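Local coordinates for protein sulfatase (Bacteroides fragilis CAG:558, PDB 6USS) that probably hydrolyses aryl sulfate esters as a calcium-dependent member of the sulfatase family from a gut bacterium, at residues Met40-Gly45 with Cys163-Phe168; Pro90-Leu95 with Met320-Gly325; Ala196-Glu201 with His259-Val264. The protein carries 1 engineered substitution. All coordinates share one frame; numbering follows the deposited sequence.

Contact 1: residues Met40-Gly45 with Cys163-Phe168; sequences MVDDMG and CGKAHF. With CA (calcium ion), chain C.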
loop_
_atom_site.group_PDB
_atom_site.type_symbol
_atom_site.label_atom_id
_atom_site.label_comp_id
_atom_site.label_asym_id
_atom_site.label_seq_id
_atom_site.Cartn_x
_atom_site.Cartn_y
_atom_site.Cartn_z
ATOM N N MET A 40 2.333 7.710 -18.869
ATOM C CA MET A 40 2.990 9.003 -18.689
ATOM C C MET A 40 4.463 8.868 -19.047
ATOM O O MET A 40 5.195 8.094 -18.413
ATOM C CB MET A 40 2.845 9.509 -17.249
ATOM C CG MET A 40 3.489 10.861 -16.998
ATOM S SD MET A 40 2.598 12.283 -17.693
ATOM C CE MET A 40 1.028 12.114 -16.852
ATOM N N VAL A 41 4.898 9.635 -20.045
ATOM C CA VAL A 41 6.301 9.688 -20.435
ATOM C C VAL A 41 6.941 10.899 -19.779
ATOM O O VAL A 41 6.294 11.926 -19.557
ATOM C CB VAL A 41 6.443 9.738 -21.966
ATOM C CG1 VAL A 41 7.884 9.578 -22.360
ATOM C CG2 VAL A 41 5.576 8.661 -22.596
ATOM N N ASP A 42 8.222 10.780 -19.455
ATOM C CA ASP A 42 8.966 11.845 -18.791
ATOM C C ASP A 42 9.730 12.704 -19.800
ATOM O O ASP A 42 10.437 12.175 -20.663
ATOM C CB ASP A 42 9.946 11.256 -17.780
ATOM C CG ASP A 42 10.448 12.285 -16.822
ATOM O OD1 ASP A 42 9.691 13.251 -16.586
ATOM O OD2 ASP A 42 11.581 12.142 -16.306
ATOM N N ASP A 43 9.606 14.028 -19.675
ATOM C CA ASP A 43 10.394 14.972 -20.473
ATOM C C ASP A 43 10.225 14.756 -21.976
ATOM O O ASP A 43 11.145 15.027 -22.753
ATOM C CB ASP A 43 11.889 14.905 -20.119
ATOM C CG ASP A 43 12.185 15.343 -18.692
ATOM O OD1 ASP A 43 11.261 15.896 -18.056
ATOM O OD2 ASP A 43 13.334 15.132 -18.217
ATOM N N MET A 44 9.066 14.267 -22.409
ATOM C CA MET A 44 8.800 14.055 -23.826
ATOM C C MET A 44 8.183 15.317 -24.439
ATOM O O MET A 44 7.200 15.852 -23.915
ATOM C CB MET A 44 7.883 12.842 -24.009
ATOM C CG MET A 44 7.452 12.569 -25.448
ATOM S SD MET A 44 6.249 11.233 -25.630
ATOM C CE MET A 44 5.971 11.249 -27.406
ATOM N N GLY A 45 8.762 15.796 -25.565
ATOM C CA GLY A 45 8.276 17.009 -26.194
ATOM C C GLY A 45 7.070 16.798 -27.124
ATOM O O GLY A 45 6.758 15.692 -27.564
ATOM N N CYS A 163 3.727 2.080 -11.620
ATOM C CA CYS A 163 4.878 1.479 -12.275
ATOM C C CYS A 163 5.755 2.573 -12.861
ATOM O O CYS A 163 5.320 3.300 -13.766
ATOM C CB CYS A 163 4.413 0.511 -13.362
ATOM S SG CYS A 163 5.793 -0.286 -14.226
ATOM N N GLY A 164 6.982 2.685 -12.349
ATOM C CA GLY A 164 7.918 3.678 -12.855
ATOM C C GLY A 164 8.181 4.885 -11.964
ATOM O O GLY A 164 8.293 4.760 -10.739
ATOM N N LYS A 165 8.303 6.057 -12.588
ATOM C CA LYS A 165 8.662 7.283 -11.883
ATOM C C LYS A 165 7.485 7.804 -11.067
ATOM O O LYS A 165 6.431 8.128 -11.621
ATOM C CB LYS A 165 9.121 8.344 -12.880
ATOM C CG LYS A 165 9.049 9.764 -12.365
ATOM C CD LYS A 165 10.040 10.637 -13.112
ATOM C CE LYS A 165 9.779 12.110 -12.845
ATOM N NZ LYS A 165 10.595 12.953 -13.751
ATOM N N ALA A 166 7.662 7.892 -9.749
ATOM C CA ALA A 166 6.623 8.454 -8.880
ATOM C C ALA A 166 6.921 9.932 -8.643
ATOM O O ALA A 166 6.208 10.805 -9.146
ATOM C CB ALA A 166 6.528 7.660 -7.577
ATOM N N HIS A 167 7.973 10.221 -7.879
ATOM C CA HIS A 167 8.466 11.588 -7.736
ATOM C C HIS A 167 7.384 12.508 -7.150
ATOM O O HIS A 167 7.147 13.612 -7.633
ATOM C CB HIS A 167 8.973 12.082 -9.095
ATOM C CG HIS A 167 9.849 13.295 -9.030
ATOM N ND1 HIS A 167 10.024 14.150 -10.105
ATOM C CD2 HIS A 167 10.605 13.797 -8.027
ATOM C CE1 HIS A 167 10.849 15.125 -9.762
ATOM N NE2 HIS A 167 11.219 14.931 -8.509
ATOM N N PHE A 168 6.701 12.030 -6.105
ATOM C CA PHE A 168 5.615 12.766 -5.457
ATOM C C PHE A 168 6.033 13.439 -4.159
ATOM O O PHE A 168 5.415 14.435 -3.764
ATOM C CB PHE A 168 4.437 11.844 -5.114
ATOM C CG PHE A 168 3.729 11.258 -6.309
ATOM C CD1 PHE A 168 3.243 12.073 -7.330
ATOM C CD2 PHE A 168 3.533 9.878 -6.401
ATOM C CE1 PHE A 168 2.583 11.520 -8.432
ATOM C CE2 PHE A 168 2.866 9.317 -7.501
ATOM C CZ PHE A 168 2.397 10.134 -8.517
HETATM CA CA CA C . 9.791 15.534 -16.349
#
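The ammonium of K165 is nearly equidistant from the two carboxylate oxygens of D42, with NZ 2.9 Å from D42 OD2 and 3.0 Å from D42 OD1, but it lies well to one side of the carboxylate plane. The pair forms a salt bridge, though both hydrogen bonds are weak and the exact place of NZ is less certain than the rest. One carboxylate thus serves two cations, because D42 OD1 also binds the calcium ion at 2.3 Å. Its neighbour D43 brings a second ligand, OD1, to the calcium at 2.3 Å, and directs its other oxygen to K348. Aspartate suits both places: a short, hard, anionic side chain can reach calcium directly from the backbone turn. At D43 the backbone is left-handed, and the chain turns there.

These ligands stand where the alkaline-phosphatase-like fold of sulfatases gathers its metal site, beyond the C-terminal ends of parallel strands. D42 follows strand 35-41 and K165 follows strand 159-164, with strand 253-258 lying between them, so a long side chain is needed to bridge the gap. The backbones remain 8.3 Å apart between D42 CA and K165 CA. K165 spans this distance with its chain extended beyond CG, reaching D42 at about a right angle. In D42, CG lies anti to the backbone N (chi1 -164°), which carries the carboxylate beside its own carbonyl carbon and toward the lysine.

The aliphatic part contributes little across the contact. K165 CE stays 3.9 Å from D42 OD2 and lies against R92, while the root of the chain, at CB, lies along the Y260 ring. NZ has another acceptor in G193 O.

Contact 2: residues Pro90-Leu95 with Met320-Gly325; sequences PTRCSL and MSDNGG. With CA (calcium ion), chain C.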
loop_
_atom_site.group_PDB
_atom_site.type_symbol
_atom_site.label_atom_id
_atom_site.label_comp_id
_atom_site.label_asym_id
_atom_site.label_seq_id
_atom_site.Cartn_x
_atom_site.Cartn_y
_atom_site.Cartn_z
ATOM N N PRO A 90 6.018 19.995 -10.293
ATOM C CA PRO A 90 4.689 20.630 -10.296
ATOM C C PRO A 90 3.673 19.884 -11.131
ATOM O O PRO A 90 2.500 19.819 -10.743
ATOM C CB PRO A 90 4.963 22.037 -10.846
ATOM C CG PRO A 90 6.252 21.928 -11.558
ATOM C CD PRO A 90 7.054 20.945 -10.736
ATOM N N THR A 91 4.087 19.304 -12.259
ATOM C CA THR A 91 3.133 18.588 -13.099
ATOM C C THR A 91 2.607 17.340 -12.398
ATOM O O THR A 91 1.390 17.120 -12.326
ATOM C CB THR A 91 3.774 18.224 -14.433
ATOM O OG1 THR A 91 4.038 19.428 -15.165
ATOM C CG2 THR A 91 2.849 17.328 -15.249
ATOM N N ARG A 92 3.509 16.525 -11.846
ATOM C CA ARG A 92 3.075 15.255 -11.277
ATOM C C ARG A 92 2.236 15.465 -10.018
ATOM O O ARG A 92 1.226 14.776 -9.824
ATOM C CB ARG A 92 4.291 14.357 -11.025
ATOM C CG ARG A 92 4.764 13.628 -12.305
ATOM C CD ARG A 92 6.254 13.324 -12.324
ATOM N NE ARG A 92 6.768 13.176 -13.683
ATOM C CZ ARG A 92 6.633 12.081 -14.429
ATOM N NH1 ARG A 92 5.990 11.022 -13.942
ATOM N NH2 ARG A 92 7.146 12.043 -15.662
ATOM N N CYS A 93 2.616 16.438 -9.171
ATOM C CA CYS A 93 1.832 16.743 -7.973
ATOM C C CYS A 93 0.456 17.322 -8.314
ATOM O O CYS A 93 -0.522 17.056 -7.609
ATOM C CB CYS A 93 2.607 17.710 -7.088
ATOM S SG CYS A 93 4.041 16.970 -6.320
ATOM N N SER A 94 0.362 18.105 -9.388
ATOM C CA SER A 94 -0.937 18.582 -9.835
ATOM C C SER A 94 -1.820 17.431 -10.304
ATOM O O SER A 94 -3.031 17.421 -10.039
ATOM C CB SER A 94 -0.753 19.615 -10.946
ATOM O OG SER A 94 -0.224 20.834 -10.424
ATOM N N LEU A 95 -1.235 16.463 -11.022
ATOM C CA LEU A 95 -1.976 15.291 -11.467
ATOM C C LEU A 95 -2.562 14.533 -10.287
ATOM O O LEU A 95 -3.756 14.201 -10.268
ATOM C CB LEU A 95 -1.058 14.364 -12.261
ATOM C CG LEU A 95 -1.582 12.928 -12.384
ATOM C CD1 LEU A 95 -2.690 12.845 -13.419
ATOM C CD2 LEU A 95 -0.457 11.971 -12.706
ATOM N N MET A 320 0.209 10.653 -22.138
ATOM C CA MET A 320 0.535 12.002 -21.707
ATOM C C MET A 320 2.037 12.100 -21.469
ATOM O O MET A 320 2.729 11.092 -21.310
ATOM C CB MET A 320 -0.262 12.364 -20.451
ATOM C CG MET A 320 -0.048 13.776 -19.941
ATOM S SD MET A 320 -0.371 14.996 -21.215
ATOM C CE MET A 320 -0.524 16.479 -20.213
ATOM N N SER A 321 2.537 13.330 -21.473
ATOM C CA SER A 321 3.898 13.619 -21.057
ATOM C C SER A 321 3.864 14.726 -20.013
ATOM O O SER A 321 2.953 15.555 -19.990
ATOM C CB SER A 321 4.784 14.027 -22.241
ATOM O OG SER A 321 6.075 14.388 -21.778
ATOM N N ASP A 322 4.886 14.756 -19.158
ATOM C CA ASP A 322 4.842 15.632 -17.995
ATOM C C ASP A 322 5.466 17.008 -18.216
ATOM O O ASP A 322 5.223 17.895 -17.397
ATOM C CB ASP A 322 5.518 14.957 -16.795
ATOM C CG ASP A 322 7.027 14.989 -16.886
ATOM O OD1 ASP A 322 7.568 14.976 -18.018
ATOM O OD2 ASP A 322 7.671 15.059 -15.820
ATOM N N ASN A 323 6.276 17.204 -19.256
ATOM C CA ASN A 323 6.788 18.533 -19.611
ATOM C C ASN A 323 7.523 18.433 -20.945
ATOM O O ASN A 323 7.636 17.353 -21.534
ATOM C CB ASN A 323 7.692 19.138 -18.528
ATOM C CG ASN A 323 8.851 18.239 -18.158
ATOM O OD1 ASN A 323 9.743 17.988 -18.980
ATOM N ND2 ASN A 323 8.858 17.758 -16.914
ATOM N N GLY A 324 8.017 19.584 -21.426
ATOM C CA GLY A 324 8.666 19.630 -22.725
ATOM C C GLY A 324 10.012 18.921 -22.755
ATOM O O GLY A 324 10.646 18.649 -21.734
ATOM N N GLY A 325 10.458 18.594 -23.961
ATOM C CA GLY A 325 11.754 17.960 -24.104
ATOM C C GLY A 325 12.877 18.874 -23.654
ATOM O O GLY A 325 12.763 20.100 -23.675
HETATM CA CA CA C . 9.791 15.534 -16.349
#
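D322 OD2 is gripped from two directions: the calcium ion binds it at 2.2 Å, and R92 NE donates a hydrogen bond to it over 3.0 Å. This arginine closes the sulfatase signature C/S-X-P-X-R, which here occupies the start of helix 88-97; its first residue, C88, is an engineered replacement for the serine predicted to become 3-oxoalanine.

The R92 bond is somewhat bent, with an N-H...O angle of 146°, and forms part of a salt bridge. D322 OD2 lies at the edge of the guanidinium and near its plane, whereas the arginine reaches the aspartate from above the carboxylate plane. The two flat groups are turned 67° against each other. The metal and the arginine share this one oxygen, and the two positive charges probably draw electron density from it together. R92 reaches the site by keeping its chain extended from CG to NE, and its NH2 continues to D42 OD1, so one guanidinium ties two calcium ligands together. D322 binds the metal with both oxygens, OD1 at a longer 2.8 Å, and N323 next to it is also a ligand residue.

A second link anchors the backbone just past strand 315-321. T91 OG1 donates to D322 O at 3.0 Å, while its oxygen in turn accepts from S85 N. Threonine suits this place because its two branches do different work. OG1 lies beside the backbone N and anti to the carbonyl carbon (chi1 -67°), which leaves CG2 anti to the N; the methyl is thereby turned onto the aspartate, and T91 CG2 rests 3.9 Å from D322 CB.

Contact 3: residues Ala196-Glu201 with His259-Val264; sequences ASYLGE and HYAIHV
Y198 reaches the loop 259-264 with its phenolic end, where OH donates a short hydrogen bond of 2.6 Å to H263 O. The hydroxyl comes in on a lone pair of that oxygen, in the carbonyl plane, at a C=O...O angle of 126°. The same end of the ring lies against the turn edge-on: A261 CB meets Y198 CE2 at 3.9 Å near the ring plane, and A261 CA is 3.2 Å from Y198 OH. So close an approach suits alanine, whose single methyl lets the phenol slip in beside the backbone.

The loop is sharply folded: a cis peptide joins A261 to I262, and H263 N returns to Y260 O at 3.1 Å, closing a tight turn beside which the hydroxyl sits. I262 points away from Y198, into the side of helix 283-308, while its backbone N is probably hydrogen-bonded to D42 O. H263 then directs its ring to the calcium ligands D42 and D43; its ND1 donates to V264 O at 2.7 Å, a bond that, with the ring as modelled, helps to set its rotation.

On the other side, S197 OG accepts from L199 N in an ST turn that shapes the backbone around Y198. The aromatic ring is further steadied by F230, whose plane is about 20° from its own, and by L291, while D267 takes the tyrosine's backbone N-H.

Since a carbonyl oxygen can only accept, the phenol spends its one proton on this bond, which ties it to the H263 carbonyl in one direction and probably helps to hold the backbone whose H263 ring lies beside D42 and D43.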
loop_
_atom_site.group_PDB
_atom_site.type_symbol
_atom_site.label_atom_id
_atom_site.label_comp_id
_atom_site.label_asym_id
_atom_site.label_seq_id
_atom_site.Cartn_x
_atom_site.Cartn_y
_atom_site.Cartn_z
ATOM N N ALA A 196 19.703 6.670 -12.590
ATOM C CA ALA A 196 21.150 6.619 -12.738
ATOM C C ALA A 196 21.558 6.039 -14.090
ATOM O O ALA A 196 22.486 6.547 -14.724
ATOM C CB ALA A 196 21.759 5.812 -11.591
ATOM N N SER A 197 20.879 4.989 -14.555
ATOM C CA SER A 197 21.212 4.356 -15.826
ATOM C C SER A 197 20.014 3.574 -16.346
ATOM O O SER A 197 19.280 2.962 -15.572
ATOM C CB SER A 197 22.414 3.419 -15.695
ATOM O OG SER A 197 22.555 2.645 -16.882
ATOM N N TYR A 198 19.848 3.573 -17.668
ATOM C CA TYR A 198 18.848 2.724 -18.305
ATOM C C TYR A 198 19.297 1.264 -18.425
ATOM O O TYR A 198 18.473 0.397 -18.756
ATOM C CB TYR A 198 18.522 3.246 -19.710
ATOM C CG TYR A 198 17.691 4.502 -19.804
ATOM C CD1 TYR A 198 18.252 5.757 -19.565
ATOM C CD2 TYR A 198 16.348 4.444 -20.195
ATOM C CE1 TYR A 198 17.482 6.929 -19.678
ATOM C CE2 TYR A 198 15.575 5.594 -20.314
ATOM C CZ TYR A 198 16.144 6.842 -20.050
ATOM O OH TYR A 198 15.378 7.995 -20.167
ATOM N N LEU A 199 20.573 0.974 -18.173
ATOM C CA LEU A 199 21.183 -0.301 -18.540
ATOM C C LEU A 199 21.111 -1.291 -17.383
ATOM O O LEU A 199 21.617 -1.015 -16.285
ATOM C CB LEU A 199 22.638 -0.091 -18.966
ATOM C CG LEU A 199 22.808 0.836 -20.171
ATOM C CD1 LEU A 199 24.267 1.024 -20.510
ATOM C CD2 LEU A 199 22.064 0.270 -21.369
ATOM N N GLY A 200 20.498 -2.454 -17.644
ATOM C CA GLY A 200 20.551 -3.547 -16.689
ATOM C C GLY A 200 21.967 -4.007 -16.414
ATOM O O GLY A 200 22.272 -4.487 -15.314
ATOM N N GLU A 201 22.853 -3.857 -17.398
ATOM C CA GLU A 201 24.262 -4.116 -17.155
ATOM C C GLU A 201 24.803 -3.225 -16.045
ATOM O O GLU A 201 25.727 -3.622 -15.329
ATOM C CB GLU A 201 25.065 -3.921 -18.444
ATOM C CG GLU A 201 24.602 -4.802 -19.604
ATOM C CD GLU A 201 23.577 -4.106 -20.516
ATOM O OE1 GLU A 201 22.834 -3.214 -20.023
ATOM O OE2 GLU A 201 23.517 -4.453 -21.726
ATOM N N HIS A 259 6.825 6.163 -17.178
ATOM C CA HIS A 259 8.167 5.790 -17.615
ATOM C C HIS A 259 9.233 6.711 -17.032
ATOM O O HIS A 259 8.994 7.897 -16.770
ATOM C CB HIS A 259 8.264 5.815 -19.143
ATOM C CG HIS A 259 7.832 4.539 -19.770
ATOM N ND1 HIS A 259 8.639 3.424 -19.804
ATOM C CD2 HIS A 259 6.662 4.175 -20.345
ATOM C CE1 HIS A 259 7.989 2.429 -20.380
ATOM N NE2 HIS A 259 6.788 2.861 -20.722
ATOM N N TYR A 260 10.424 6.145 -16.820
ATOM C CA TYR A 260 11.577 6.999 -16.572
ATOM C C TYR A 260 12.100 7.605 -17.870
ATOM O O TYR A 260 12.638 8.719 -17.855
ATOM C CB TYR A 260 12.680 6.219 -15.853
ATOM C CG TYR A 260 12.390 6.028 -14.392
ATOM C CD1 TYR A 260 12.623 7.048 -13.489
ATOM C CD2 TYR A 260 11.869 4.836 -13.918
ATOM C CE1 TYR A 260 12.343 6.893 -12.156
ATOM C CE2 TYR A 260 11.576 4.663 -12.577
ATOM C CZ TYR A 260 11.820 5.700 -11.690
ATOM O OH TYR A 260 11.562 5.559 -10.337
ATOM N N ALA A 261 11.961 6.886 -18.988
ATOM C CA ALA A 261 12.195 7.466 -20.305
ATOM C C ALA A 261 11.269 8.660 -20.512
ATOM O O ALA A 261 10.103 8.629 -20.112
ATOM C CB ALA A 261 11.956 6.408 -21.382
ATOM N N ILE A 262 11.766 9.715 -21.160
ATOM C CA ILE A 262 13.039 9.740 -21.870
ATOM C C ILE A 262 14.033 10.693 -21.199
ATOM O O ILE A 262 14.711 11.482 -21.861
ATOM C CB ILE A 262 12.800 10.135 -23.329
ATOM C CG1 ILE A 262 12.005 11.453 -23.390
ATOM C CG2 ILE A 262 12.075 9.006 -24.057
ATOM C CD1 ILE A 262 11.656 11.924 -24.806
ATOM N N HIS A 263 14.087 10.603 -19.871
ATOM C CA HIS A 263 14.909 11.455 -19.024
ATOM C C HIS A 263 16.392 11.227 -19.311
ATOM O O HIS A 263 16.798 10.177 -19.810
ATOM C CB HIS A 263 14.601 11.156 -17.551
ATOM C CG HIS A 263 14.991 12.249 -16.609
ATOM N ND1 HIS A 263 16.249 12.336 -16.048
ATOM C CD2 HIS A 263 14.292 13.307 -16.129
ATOM C CE1 HIS A 263 16.310 13.402 -15.268
ATOM N NE2 HIS A 263 15.134 14.007 -15.298
ATOM N N VAL A 264 17.209 12.223 -18.982
ATOM C CA VAL A 264 18.660 12.064 -19.087
ATOM C C VAL A 264 19.130 11.139 -17.967
ATOM O O VAL A 264 18.410 10.965 -16.969
ATOM C CB VAL A 264 19.392 13.417 -19.051
ATOM C CG1 VAL A 264 19.053 14.227 -20.305
ATOM C CG2 VAL A 264 19.125 14.195 -17.733
#

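All three contacts belong to the sulfatase fold. The centres of contacts 1 and 2 are about 8 Å apart; the two share the calcium ion and the sheet in which the parallel strands 35-41 and 315-321 are neighbours, and their segments alternate along the chain. Contact 3 follows contact 1 in sequence, is nested inside the loop closed by contact 2, and lies farther out, its centre about 11 Å from that of contact 1 and about 18 Å from that of contact 2. Its loop 259-264 continues strand 253-258 and meets residues 40-45 directly. Ligands distant in sequence are thereby gathered at the C-terminal ends of the parallel strands of the central sheet, with contact 3 as an outer shell.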